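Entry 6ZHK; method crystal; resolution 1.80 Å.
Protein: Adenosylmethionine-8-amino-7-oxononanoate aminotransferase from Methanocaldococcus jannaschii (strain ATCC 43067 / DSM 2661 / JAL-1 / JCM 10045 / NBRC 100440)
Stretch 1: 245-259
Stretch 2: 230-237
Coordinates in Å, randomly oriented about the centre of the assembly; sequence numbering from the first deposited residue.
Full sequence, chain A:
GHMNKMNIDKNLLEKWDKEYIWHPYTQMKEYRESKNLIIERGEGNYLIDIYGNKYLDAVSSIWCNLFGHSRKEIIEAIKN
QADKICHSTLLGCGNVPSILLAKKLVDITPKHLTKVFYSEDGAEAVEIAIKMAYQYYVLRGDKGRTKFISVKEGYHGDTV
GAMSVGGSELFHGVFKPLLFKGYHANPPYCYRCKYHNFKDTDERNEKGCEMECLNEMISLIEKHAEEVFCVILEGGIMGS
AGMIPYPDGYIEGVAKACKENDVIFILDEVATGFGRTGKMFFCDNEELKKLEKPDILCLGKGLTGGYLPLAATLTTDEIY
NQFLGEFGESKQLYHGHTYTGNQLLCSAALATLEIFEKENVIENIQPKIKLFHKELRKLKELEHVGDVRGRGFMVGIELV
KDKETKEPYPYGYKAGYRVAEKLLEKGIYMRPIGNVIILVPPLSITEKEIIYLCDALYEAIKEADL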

ATOM      1  N   PRO A 245     -21.473  15.821   3.771  1.00 24.40           N
ATOM      2  CA  PRO A 245     -21.921  14.907   4.807  1.00 21.14           C
ATOM      3  C   PRO A 245     -23.000  14.005   4.204  1.00 22.29           C
ATOM      4  O   PRO A 245     -23.791  14.421   3.348  1.00 19.26           O
ATOM      5  CB  PRO A 245     -22.563  15.788   5.907  1.00 21.99           C
ATOM      6  CG  PRO A 245     -22.777  17.129   5.226  1.00 27.46           C
ATOM      7  CD  PRO A 245     -21.855  17.219   4.020  1.00 24.16           C
ATOM      8  N   TYR A 246     -23.061  12.776   4.716  1.00 18.99           N
ATOM      9  CA  TYR A 246     -24.256  11.964   4.577  1.00 20.77           C
ATOM     10  C   TYR A 246     -25.271  12.561   5.547  1.00 21.86           C
ATOM     11  O   TYR A 246     -24.879  12.934   6.651  1.00 22.54           O
ATOM     12  CB  TYR A 246     -23.961  10.584   5.149  1.00 21.42           C
ATOM     13  CG  TYR A 246     -23.135   9.691   4.261  1.00 23.60           C
ATOM     14  CD1 TYR A 246     -21.820  10.004   3.985  1.00 27.94           C
ATOM     15  CD2 TYR A 246     -23.649   8.526   3.734  1.00 28.29           C
ATOM     16  CE1 TYR A 246     -21.043   9.198   3.183  1.00 27.74           C
ATOM     17  CE2 TYR A 246     -22.868   7.683   2.954  1.00 32.83           C
ATOM     18  CZ  TYR A 246     -21.572   8.054   2.643  1.00 25.95           C
ATOM     19  OH  TYR A 246     -20.756   7.297   1.846  1.00 28.46           O
ATOM     20  N   PRO A 247     -26.575  12.645   5.218  1.00 21.72           N
ATOM     21  CA  PRO A 247     -27.554  13.134   6.200  1.00 24.88           C
ATOM     22  C   PRO A 247     -27.545  12.293   7.469  1.00 27.20           C
ATOM     23  O   PRO A 247     -27.273  11.096   7.421  1.00 25.76           O
ATOM     24  CB  PRO A 247     -28.897  12.930   5.476  1.00 24.25           C
ATOM     25  CG  PRO A 247     -28.556  12.940   4.015  1.00 28.49           C
ATOM     26  CD  PRO A 247     -27.183  12.293   3.933  1.00 23.09           C
ATOM     27  N   ASP A 248     -27.935  12.888   8.602  1.00 26.13           N
ATOM     28  CA  ASP A 248     -28.085  12.140   9.845  1.00 30.20           C
ATOM     29  C   ASP A 248     -29.105  11.030   9.599  1.00 26.15           C
ATOM     30  O   ASP A 248     -30.068  11.236   8.854  1.00 25.84           O
ATOM     31  CB  ASP A 248     -28.433  13.039  11.054  1.00 34.70           C
ATOM     32  CG  ASP A 248     -27.246  13.842  11.580  1.00 42.11           C
ATOM     33  OD1 ASP A 248     -26.083  13.502  11.204  1.00 44.81           O
ATOM     34  OD2 ASP A 248     -27.471  14.781  12.380  1.00 40.37           O
ATOM     35  N   GLY A 249     -28.822   9.814  10.134  1.00 22.03           N
ATOM     36  CA  GLY A 249     -29.727   8.679   9.965  1.00 21.20           C
ATOM     37  C   GLY A 249     -29.463   7.855   8.698  1.00 20.83           C
ATOM     38  O   GLY A 249     -30.002   6.765   8.556  1.00 21.51           O
ATOM     39  N   TYR A 250     -28.612   8.354   7.779  1.00 20.20           N
ATOM     40  CA  TYR A 250     -28.446   7.631   6.530  1.00 20.60           C
ATOM     41  C   TYR A 250     -27.687   6.321   6.767  1.00 18.78           C
ATOM     42  O   TYR A 250     -28.161   5.248   6.379  1.00 19.92           O
ATOM     43  CB  TYR A 250     -27.849   8.506   5.426  1.00 18.86           C
ATOM     44  CG  TYR A 250     -27.707   7.770   4.115  1.00 20.04           C
ATOM     45  CD1 TYR A 250     -26.544   7.049   3.826  1.00 20.69           C
ATOM     46  CD2 TYR A 250     -28.660   7.891   3.119  1.00 19.57           C
ATOM     47  CE1 TYR A 250     -26.369   6.425   2.605  1.00 22.63           C
ATOM     48  CE2 TYR A 250     -28.499   7.275   1.882  1.00 24.45           C
ATOM     49  CZ  TYR A 250     -27.341   6.550   1.623  1.00 22.54           C
ATOM     50  OH  TYR A 250     -27.164   5.912   0.430  1.00 21.51           O
ATOM     51  N   ILE A 251     -26.497   6.439   7.384  1.00 20.76           N
ATOM     52  CA  ILE A 251     -25.649   5.292   7.662  1.00 19.95           C
ATOM     53  C   ILE A 251     -26.389   4.295   8.557  1.00 20.06           C
ATOM     54  O   ILE A 251     -26.345   3.079   8.334  1.00 18.97           O
ATOM     55  CB  ILE A 251     -24.300   5.705   8.304  1.00 23.07           C
ATOM     56  CG1 ILE A 251     -23.551   6.773   7.495  1.00 25.06           C
ATOM     57  CG2 ILE A 251     -23.466   4.458   8.597  1.00 20.63           C
ATOM     58  CD1 ILE A 251     -22.577   6.213   6.517  1.00 27.04           C
ATOM     59  N   GLU A 252     -27.111   4.808   9.575  1.00 18.54           N
ATOM     60  CA  GLU A 252     -27.869   3.926  10.451  1.00 19.37           C
ATOM     61  C   GLU A 252     -28.918   3.135   9.668  1.00 17.39           C
ATOM     62  O   GLU A 252     -29.072   1.976   9.936  1.00 17.89           O
ATOM     63  CB  GLU A 252     -28.557   4.700  11.596  1.00 22.40           C
ATOM     64  CG  GLU A 252     -27.558   5.399  12.512  1.00 26.27           C
ATOM     65  CD  GLU A 252     -27.171   6.847  12.200  1.00 27.51           C
ATOM     66  OE1 GLU A 252     -27.086   7.259  11.011  1.00 31.65           O
ATOM     67  OE2 GLU A 252     -26.919   7.571  13.152  1.00 35.56           O
ATOM     68  N   GLY A 253     -29.667   3.759   8.761  1.00 17.89           N
ATOM     69  CA  GLY A 253     -30.690   3.028   8.020  1.00 17.79           C
ATOM     70  C   GLY A 253     -30.057   2.020   7.057  1.00 16.44           C
ATOM     71  O   GLY A 253     -30.570   0.910   6.860  1.00 15.59           O
ATOM     72  N   VAL A 254     -28.912   2.380   6.464  1.00 18.95           N
ATOM     73  CA  VAL A 254     -28.246   1.410   5.589  1.00 16.72           C
ATOM     74  C   VAL A 254     -27.759   0.213   6.413  1.00 15.33           C
ATOM     75  O   VAL A 254     -27.970  -0.939   6.065  1.00 17.43           O
ATOM     76  CB  VAL A 254     -27.092   2.069   4.810  1.00 16.65           C
ATOM     77  CG1 VAL A 254     -26.221   1.011   4.140  1.00 16.21           C
ATOM     78  CG2 VAL A 254     -27.574   3.111   3.813  1.00 20.58           C
ATOM     79  N   ALA A 255     -27.096   0.480   7.523  1.00 14.97           N
ATOM     80  CA  ALA A 255     -26.647  -0.604   8.380  1.00 16.75           C
ATOM     81  C   ALA A 255     -27.808  -1.507   8.777  1.00 17.27           C
ATOM     82  O   ALA A 255     -27.667  -2.726   8.848  1.00 17.09           O
ATOM     83  CB  ALA A 255     -25.937  -0.023   9.586  1.00 17.18           C
ATOM     84  N   LYS A 256     -28.962  -0.912   9.100  1.00 20.09           N
ATOM     85  CA  LYS A 256     -30.055  -1.749   9.565  1.00 18.03           C
ATOM     86  C   LYS A 256     -30.513  -2.613   8.392  1.00 17.01           C
ATOM     87  O   LYS A 256     -30.798  -3.791   8.573  1.00 18.96           O
ATOM     88  CB  LYS A 256     -31.190  -0.847  10.059  1.00 18.93           C
ATOM     89  CG  LYS A 256     -32.517  -1.519  10.411  1.00 26.38           C
ATOM     90  CD  LYS A 256     -33.456  -0.441  10.969  1.00 25.66           C
ATOM     91  CE  LYS A 256     -34.688  -0.906  11.734  1.00 33.33           C
ATOM     92  NZ  LYS A 256     -35.722  -1.417  10.819  1.00 32.68           N
ATOM     93  N   ALA A 257     -30.569  -2.023   7.193  1.00 17.89           N
ATOM     94  CA  ALA A 257     -30.961  -2.751   5.996  1.00 20.58           C
ATOM     95  C   ALA A 257     -29.968  -3.881   5.697  1.00 18.03           C
ATOM     96  O   ALA A 257     -30.394  -4.978   5.326  1.00 15.37           O
ATOM     97  CB  ALA A 257     -31.091  -1.789   4.841  1.00 17.56           C
ATOM     98  N   CYS A 258     -28.657  -3.626   5.879  1.00 18.25           N
ATOM     99  CA  CYS A 258     -27.674  -4.702   5.717  1.00 17.99           C
ATOM    100  C   CYS A 258     -27.907  -5.839   6.716  1.00 19.88           C
ATOM    101  O   CYS A 258     -27.876  -7.026   6.380  1.00 20.15           O
ATOM    102  CB  CYS A 258     -26.259  -4.168   5.857  1.00 19.08           C
ATOM    103  SG  CYS A 258     -25.810  -3.072   4.492  1.00 18.93           S
ATOM    104  N   LYS A 259     -28.208  -5.494   7.970  1.00 22.41           N
ATOM    105  CA  LYS A 259     -28.494  -6.508   8.976  1.00 22.39           C
ATOM    106  C   LYS A 259     -29.730  -7.322   8.590  1.00 21.90           C
ATOM    107  O   LYS A 259     -29.678  -8.562   8.653  1.00 20.44           O
ATOM    108  CB  LYS A 259     -28.641  -5.854  10.360  1.00 27.04           C
ATOM    109  CG  LYS A 259     -28.630  -6.798  11.563  1.00 30.38           C
ATOM    110  CD  LYS A 259     -28.739  -6.060  12.904  1.00 31.91           C
ATOM    111  CE  LYS A 259     -28.842  -6.976  14.117  1.00 37.72           C
ATOM    112  NZ  LYS A 259     -27.632  -7.831  14.254  1.00 39.75           N
TER
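Stretch 2 230-237: CVILEGGI

Stretch 2 enters as a β-strand, Cys230 to Glu234, and runs nearly antiparallel to the helix that begins at Tyr250: the angle between their N-to-C directions is 168°, and the axes approach to 10.1 Å. The register confirms the direction, since Cys258 faces Val231 near the start of the strand while Pro245 lies beside Ile237 at the far end of the stretch. Together the two stretches bury 490 Å².

Tyr246 contributes most, 95 Å². Its CA-to-CB bond points sideways, but with chi1 at -77° (m) the ring reaches back over the end of the strand. Two hydrogen bonds fix it: backbone N of Tyr246 donates to Gly236 O at 3.0 Å (157° at the hydrogen), and Glu234 N donates to Tyr246 OH at 3.1 Å (139°). Both the main chain and the phenol are therefore tied to stretch 2.

Leu233, with 82 Å², is the apolar centre. Its CB points toward the helix, and chi angles of m and t carry CD1 into a pocket where it lies 3.9 Å from Tyr250 CE1, at the edge of that ring, 3.9 Å from Val254 CG1, 4.1 Å from Ile251 CD1 and 4.0 Å from Tyr246 CE2. Strand alternation sends Val231 the same way, its CG1 3.8 Å from Val254 CG1 and its CB 3.7 Å from Cys258 SG, whereas Cys230 and Ile232 point away.

Gly236 covers 54 Å² with backbone alone. Its phi/psi of 99/-9 would jam a CB against the preceding carbonyl oxygen, so the conformation calls for glycine. Its own O, besides accepting from Tyr246, lies 3.5 Å from Pro245 CA in a CA-H...O contact. Next to it, Pro245 and Ile237 form an antiparallel, non-hydrogen-bonded bridge, their CA atoms 4.0 Å apart and their side chains on the same sheet face.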

ATOM      1  N   CYS A 230     -21.071  -7.096  -0.403  1.00 14.65           N
ATOM      2  CA  CYS A 230     -21.013  -6.016   0.581  1.00 16.47           C
ATOM      3  C   CYS A 230     -21.745  -4.763   0.099  1.00 16.25           C
ATOM      4  O   CYS A 230     -22.117  -4.668  -1.068  1.00 16.30           O
ATOM      5  CB  CYS A 230     -19.553  -5.656   0.850  1.00 15.29           C
ATOM      6  SG  CYS A 230     -18.787  -4.754  -0.538  1.00 19.49           S
ATOM      7  N   VAL A 231     -22.054  -3.871   1.064  1.00 16.27           N
ATOM      8  CA  VAL A 231     -22.376  -2.467   0.879  1.00 14.25           C
ATOM      9  C   VAL A 231     -21.205  -1.721   1.523  1.00 14.34           C
ATOM     10  O   VAL A 231     -20.749  -2.133   2.571  1.00 15.03           O
ATOM     11  CB  VAL A 231     -23.705  -2.092   1.561  1.00 13.88           C
ATOM     12  CG1 VAL A 231     -23.801  -0.557   1.664  1.00 16.18           C
ATOM     13  CG2 VAL A 231     -24.903  -2.712   0.815  1.00 16.86           C
ATOM     14  N   ILE A 232     -20.612  -0.751   0.842  1.00 15.34           N
ATOM     15  CA  ILE A 232     -19.481  -0.007   1.384  1.00 12.63           C
ATOM     16  C   ILE A 232     -19.795   1.473   1.223  1.00 14.05           C
ATOM     17  O   ILE A 232     -20.339   1.876   0.169  1.00 15.45           O
ATOM     18  CB  ILE A 232     -18.143  -0.413   0.743  1.00 13.19           C
ATOM     19  CG1 ILE A 232     -17.018   0.451   1.357  1.00 13.20           C
ATOM     20  CG2 ILE A 232     -18.216  -0.238  -0.753  1.00 13.67           C
ATOM     21  CD1 ILE A 232     -15.597   0.044   0.889  1.00 11.66           C
ATOM     22  N   LEU A 233     -19.557   2.235   2.306  1.00 13.78           N
ATOM     23  CA  LEU A 233     -19.765   3.681   2.346  1.00 14.30           C
ATOM     24  C   LEU A 233     -18.606   4.294   3.103  1.00 13.30           C
ATOM     25  O   LEU A 233     -17.993   3.621   3.946  1.00 12.90           O
ATOM     26  CB  LEU A 233     -21.063   3.975   3.168  1.00 16.30           C
ATOM     27  CG  LEU A 233     -22.357   3.473   2.514  1.00 19.88           C
ATOM     28  CD1 LEU A 233     -23.577   3.795   3.398  1.00 17.96           C
ATOM     29  CD2 LEU A 233     -22.513   4.136   1.168  1.00 18.34           C
ATOM     30  N   GLU A 234     -18.394   5.602   2.906  1.00 14.29           N
ATOM     31  CA  GLU A 234     -17.468   6.374   3.751  1.00 15.37           C
ATOM     32  C   GLU A 234     -18.099   6.689   5.122  1.00 16.83           C
ATOM     33  O   GLU A 234     -19.308   6.616   5.275  1.00 20.73           O
ATOM     34  CB  GLU A 234     -17.116   7.670   3.004  1.00 12.97           C
ATOM     35  CG  GLU A 234     -16.188   7.409   1.797  1.00 15.32           C
ATOM     36  CD  GLU A 234     -15.967   8.621   0.898  1.00 16.34           C
ATOM     37  OE1 GLU A 234     -15.221   9.492   1.314  1.00 18.61           O
ATOM     38  OE2 GLU A 234     -16.658   8.746  -0.152  1.00 17.16           O
ATOM     39  N   GLY A 235     -17.291   7.141   6.097  1.00 19.02           N
ATOM     40  CA  GLY A 235     -17.731   7.299   7.487  1.00 17.75           C
ATOM     41  C   GLY A 235     -18.447   8.638   7.729  1.00 19.38           C
ATOM     42  O   GLY A 235     -18.043   9.457   8.549  1.00 18.37           O
ATOM     43  N   GLY A 236     -19.547   8.860   7.009  1.00 19.97           N
ATOM     44  CA  GLY A 236     -20.447   9.925   7.437  1.00 20.09           C
ATOM     45  C   GLY A 236     -20.214  11.184   6.632  1.00 20.24           C
ATOM     46  O   GLY A 236     -20.997  12.149   6.737  1.00 20.29           O
ATOM     47  N   ILE A 237     -19.129  11.169   5.835  1.00 15.13           N
ATOM     48  CA  ILE A 237     -18.914  12.265   4.927  1.00 17.89           C
ATOM     49  C   ILE A 237     -18.136  11.758   3.717  1.00 17.02           C
ATOM     50  O   ILE A 237     -17.397  10.813   3.842  1.00 17.68           O
ATOM     51  CB  ILE A 237     -18.176  13.390   5.667  1.00 19.18           C
ATOM     52  CG1 ILE A 237     -17.882  14.621   4.780  1.00 20.05           C
ATOM     53  CG2 ILE A 237     -16.944  12.827   6.320  1.00 19.66           C
ATOM     54  CD1 ILE A 237     -17.540  15.826   5.643  1.00 16.42           C
TER